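Local coordinates for protein putative lipase/esterase (Lactobacillus plantarum WCFS1, PDB 3BXP) that probably hydrolyses carboxylic esters, as a putative carboxylesterase of the alpha/beta-hydrolase fold, at residues His67-Leu75 with Ala86-Ile97. Numbering follows the deposited sequence.
Sequences HTVVLNYQL and ALQQLGATIDWI
Leu71 is the main bump of strand 67-72, pushed into the hollow between Leu90 and Thr93 on helix 85-99. A chi1 of 166° swings CG away from the backbone N and brings both methyls down onto the helix: CD2 rests on Leu90 CA at 3.6 Å, and CD1 lies against Thr93 OG1 at 3.6 Å. Leu71 and Leu90 side chains cross at about a right angle. The Thr93 hydroxyl turns back to Gln89 O at 2.7 Å, meeting it from the face opposite the Thr93 amide, so the buried hydroxyl has its acceptor. Two residues earlier, the forked Val69 spans the step from Thr93 to Ile97, CG1 on Thr93 CG2 and CG2 on Ile97 CD1, both at 4.0 Å. Beyond the strand, Gln89 stretches out to Tyr73-Gln74, where its OE1 takes the Gln74 amide N at 2.7 Å on an in-plane lone pair; its NE2 bonds to His14 O. A leucine in its place would probably leave the Gln74 N-H without this acceptor and His14 O without this donor. Alongside, Ala86 CB fits against Tyr73 CB at 4.0 Å. Nearly antiparallel to the strand (154°), the helix makes the beta-alpha-beta crossover from strand 67-72 over strand 35-41 to parallel strand 110-116, as in the alpha/beta-hydrolase fold; Phe16 of strand 16-23 flanks Leu71, Gln89 and Thr93, while Tyr126 of helix 118-129 packs on Leu90.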
loop_
_atom_site.group_PDB
_atom_site.type_symbol
_atom_site.label_atom_id
_atom_site.label_comp_id
_atom_site.label_asym_id
_atom_site.label_seq_id
_atom_site.Cartn_x
_atom_site.Cartn_y
_atom_site.Cartn_z
ATOM N N HIS B 67 -21.013 15.360 -3.323
ATOM C CA HIS B 67 -20.729 16.601 -4.050
ATOM C C HIS B 67 -19.215 16.657 -4.341
ATOM O O HIS B 67 -18.445 15.989 -3.639
ATOM C CB HIS B 67 -21.018 17.773 -3.169
ATOM C CG HIS B 67 -22.417 17.920 -2.708
ATOM N ND1 HIS B 67 -23.473 18.134 -3.565
ATOM C CD2 HIS B 67 -22.918 17.978 -1.449
ATOM C CE1 HIS B 67 -24.570 18.325 -2.843
ATOM N NE2 HIS B 67 -24.257 18.241 -1.561
ATOM N N THR B 68 -18.822 17.429 -5.362
ATOM C CA THR B 68 -17.402 17.692 -5.537
ATOM C C THR B 68 -17.153 19.130 -5.847
ATOM O O THR B 68 -17.954 19.795 -6.476
ATOM C CB THR B 68 -16.775 16.771 -6.582
ATOM O OG1 THR B 68 -17.286 17.069 -7.886
ATOM C CG2 THR B 68 -17.037 15.320 -6.215
ATOM N N VAL B 69 -16.007 19.621 -5.378
ATOM C CA VAL B 69 -15.552 21.003 -5.703
ATOM C C VAL B 69 -14.121 20.866 -6.169
ATOM O O VAL B 69 -13.325 20.187 -5.516
ATOM C CB VAL B 69 -15.615 21.966 -4.472
ATOM C CG1 VAL B 69 -14.884 23.359 -4.732
ATOM C CG2 VAL B 69 -17.094 22.214 -4.002
ATOM N N VAL B 70 -13.788 21.486 -7.295
ATOM C CA VAL B 70 -12.395 21.530 -7.755
ATOM C C VAL B 70 -11.826 22.878 -7.433
ATOM O O VAL B 70 -12.458 23.886 -7.731
ATOM C CB VAL B 70 -12.299 21.219 -9.277
ATOM C CG1 VAL B 70 -10.821 21.340 -9.733
ATOM C CG2 VAL B 70 -12.886 19.788 -9.583
ATOM N N LEU B 71 -10.677 22.862 -6.744
ATOM C CA LEU B 71 -9.973 24.029 -6.205
ATOM C C LEU B 71 -8.702 24.255 -7.008
ATOM O O LEU B 71 -7.780 23.472 -6.935
ATOM C CB LEU B 71 -9.631 23.835 -4.738
ATOM C CG LEU B 71 -8.587 24.884 -4.243
ATOM C CD1 LEU B 71 -8.989 26.343 -4.434
ATOM C CD2 LEU B 71 -8.272 24.509 -2.772
ATOM N N ASN B 72 -8.699 25.297 -7.831
ATOM C CA ASN B 72 -7.539 25.668 -8.598
ATOM C C ASN B 72 -6.615 26.565 -7.782
ATOM O O ASN B 72 -6.673 27.735 -7.888
ATOM C CB ASN B 72 -7.999 26.355 -9.884
ATOM C CG ASN B 72 -8.324 25.373 -11.039
ATOM O OD1 ASN B 72 -8.296 24.146 -10.912
ATOM N ND2 ASN B 72 -8.578 25.947 -12.202
ATOM N N TYR B 73 -5.803 25.949 -6.954
ATOM C CA TYR B 73 -4.975 26.626 -5.934
ATOM C C TYR B 73 -3.840 27.410 -6.619
ATOM O O TYR B 73 -3.480 27.188 -7.783
ATOM C CB TYR B 73 -4.466 25.592 -4.899
ATOM C CG TYR B 73 -3.731 24.496 -5.612
ATOM C CD1 TYR B 73 -2.430 24.699 -6.032
ATOM C CD2 TYR B 73 -4.349 23.276 -5.932
ATOM C CE1 TYR B 73 -1.724 23.729 -6.761
ATOM C CE2 TYR B 73 -3.663 22.299 -6.684
ATOM C CZ TYR B 73 -2.365 22.533 -7.100
ATOM O OH TYR B 73 -1.710 21.580 -7.869
ATOM N N GLN B 74 -3.247 28.312 -5.853
ATOM C CA GLN B 74 -2.155 29.145 -6.337
ATOM C C GLN B 74 -1.058 28.366 -7.041
ATOM O O GLN B 74 -0.487 27.405 -6.495
ATOM C CB GLN B 74 -1.545 29.852 -5.131
ATOM C CG GLN B 74 -0.584 30.904 -5.439
ATOM C CD GLN B 74 -1.201 32.020 -6.215
ATOM O OE1 GLN B 74 -2.159 32.633 -5.764
ATOM N NE2 GLN B 74 -0.663 32.302 -7.395
ATOM N N LEU B 75 -0.635 28.892 -8.185
ATOM C CA LEU B 75 0.479 28.314 -8.940
ATOM C C LEU B 75 1.644 29.304 -8.927
ATOM O O LEU B 75 1.527 30.443 -8.417
ATOM C CB LEU B 75 0.078 28.101 -10.397
ATOM C CG LEU B 75 -1.119 27.202 -10.625
ATOM C CD1 LEU B 75 -1.499 27.198 -12.105
ATOM C CD2 LEU B 75 -0.778 25.812 -10.040
ATOM N N ALA B 86 -1.814 28.815 -1.003
ATOM C CA ALA B 86 -2.660 27.659 -1.316
ATOM C C ALA B 86 -3.378 27.113 -0.078
ATOM O O ALA B 86 -4.500 26.657 -0.202
ATOM C CB ALA B 86 -1.857 26.534 -2.019
ATOM N N LEU B 87 -2.711 27.115 1.063
ATOM C CA LEU B 87 -3.275 26.639 2.345
ATOM C C LEU B 87 -4.476 27.510 2.790
ATOM O O LEU B 87 -5.534 26.999 3.163
ATOM C CB LEU B 87 -2.205 26.619 3.447
ATOM C CG LEU B 87 -1.020 25.706 3.263
ATOM C CD1 LEU B 87 0.008 25.989 4.351
ATOM C CD2 LEU B 87 -1.444 24.237 3.271
ATOM N N GLN B 88 -4.312 28.825 2.652
ATOM C CA GLN B 88 -5.362 29.824 2.971
ATOM C C GLN B 88 -6.557 29.653 2.032
ATOM O O GLN B 88 -7.710 29.646 2.463
ATOM C CB GLN B 88 -4.763 31.242 2.960
ATOM C CG GLN B 88 -3.718 31.407 4.063
ATOM C CD GLN B 88 -2.739 32.580 3.951
ATOM O OE1 GLN B 88 -2.532 33.181 2.909
ATOM N NE2 GLN B 88 -2.067 32.846 5.056
ATOM N N GLN B 89 -6.272 29.418 0.748
ATOM C CA GLN B 89 -7.332 29.200 -0.259
ATOM C C GLN B 89 -8.117 27.916 -0.019
ATOM O O GLN B 89 -9.318 27.877 -0.197
ATOM C CB GLN B 89 -6.722 29.162 -1.652
ATOM C CG GLN B 89 -6.086 30.459 -2.104
ATOM C CD GLN B 89 -5.242 30.334 -3.379
ATOM O OE1 GLN B 89 -4.701 29.260 -3.732
ATOM N NE2 GLN B 89 -5.108 31.470 -4.080
ATOM N N LEU B 90 -7.420 26.876 0.396
ATOM C CA LEU B 90 -8.075 25.611 0.696
ATOM C C LEU B 90 -8.945 25.841 1.962
ATOM O O LEU B 90 -10.087 25.428 2.014
ATOM C CB LEU B 90 -7.053 24.518 0.898
ATOM C CG LEU B 90 -7.525 23.112 1.271
ATOM C CD1 LEU B 90 -8.788 22.657 0.484
ATOM C CD2 LEU B 90 -6.370 22.110 1.105
ATOM N N GLY B 91 -8.396 26.529 2.954
ATOM C CA GLY B 91 -9.201 26.925 4.103
ATOM C C GLY B 91 -10.426 27.779 3.755
ATOM O O GLY B 91 -11.521 27.595 4.336
ATOM N N ALA B 92 -10.218 28.766 2.879
ATOM C CA ALA B 92 -11.290 29.634 2.407
ATOM C C ALA B 92 -12.364 28.836 1.632
ATOM O O ALA B 92 -13.539 29.176 1.668
ATOM C CB ALA B 92 -10.736 30.784 1.564
ATOM N N THR B 93 -11.944 27.774 0.949
ATOM C CA THR B 93 -12.863 26.950 0.132
ATOM C C THR B 93 -13.731 26.081 1.055
ATOM O O THR B 93 -14.959 25.873 0.825
ATOM C CB THR B 93 -12.075 26.085 -0.900
ATOM O OG1 THR B 93 -11.260 26.922 -1.727
ATOM C CG2 THR B 93 -13.018 25.264 -1.776
ATOM N N ILE B 94 -13.087 25.517 2.054
ATOM C CA ILE B 94 -13.809 24.783 3.075
ATOM C C ILE B 94 -14.841 25.726 3.747
ATOM O O ILE B 94 -16.030 25.381 3.906
ATOM C CB ILE B 94 -12.869 24.171 4.132
ATOM C CG1 ILE B 94 -12.020 23.018 3.513
ATOM C CG2 ILE B 94 -13.684 23.672 5.305
ATOM C CD1 ILE B 94 -10.789 22.599 4.371
ATOM N N ASP B 95 -14.405 26.919 4.113
ATOM C CA ASP B 95 -15.336 27.911 4.675
ATOM C C ASP B 95 -16.490 28.215 3.726
ATOM O O ASP B 95 -17.670 28.140 4.066
ATOM C CB ASP B 95 -14.551 29.174 4.979
ATOM C CG ASP B 95 -15.355 30.221 5.712
ATOM O OD1 ASP B 95 -16.273 30.732 5.100
ATOM O OD2 ASP B 95 -15.032 30.581 6.851
ATOM N N TRP B 96 -16.153 28.468 2.468
ATOM C CA TRP B 96 -17.209 28.742 1.488
ATOM C C TRP B 96 -18.236 27.594 1.400
ATOM O O TRP B 96 -19.456 27.798 1.412
ATOM C CB TRP B 96 -16.596 29.068 0.124
ATOM C CG TRP B 96 -17.625 29.402 -0.894
ATOM C CD1 TRP B 96 -18.286 30.607 -1.058
ATOM C CD2 TRP B 96 -18.133 28.523 -1.914
ATOM N NE1 TRP B 96 -19.162 30.507 -2.125
ATOM C CE2 TRP B 96 -19.088 29.246 -2.653
ATOM C CE3 TRP B 96 -17.854 27.189 -2.280
ATOM C CZ2 TRP B 96 -19.774 28.676 -3.744
ATOM C CZ3 TRP B 96 -18.552 26.631 -3.352
ATOM C CH2 TRP B 96 -19.493 27.383 -4.065
ATOM N N ILE B 97 -17.741 26.362 1.396
ATOM C CA ILE B 97 -18.620 25.191 1.347
ATOM C C ILE B 97 -19.576 25.232 2.534
ATOM O O ILE B 97 -20.752 24.945 2.364
ATOM C CB ILE B 97 -17.804 23.878 1.308
ATOM C CG1 ILE B 97 -17.178 23.695 -0.102
ATOM C CG2 ILE B 97 -18.658 22.680 1.719
ATOM C CD1 ILE B 97 -16.028 22.737 -0.191
#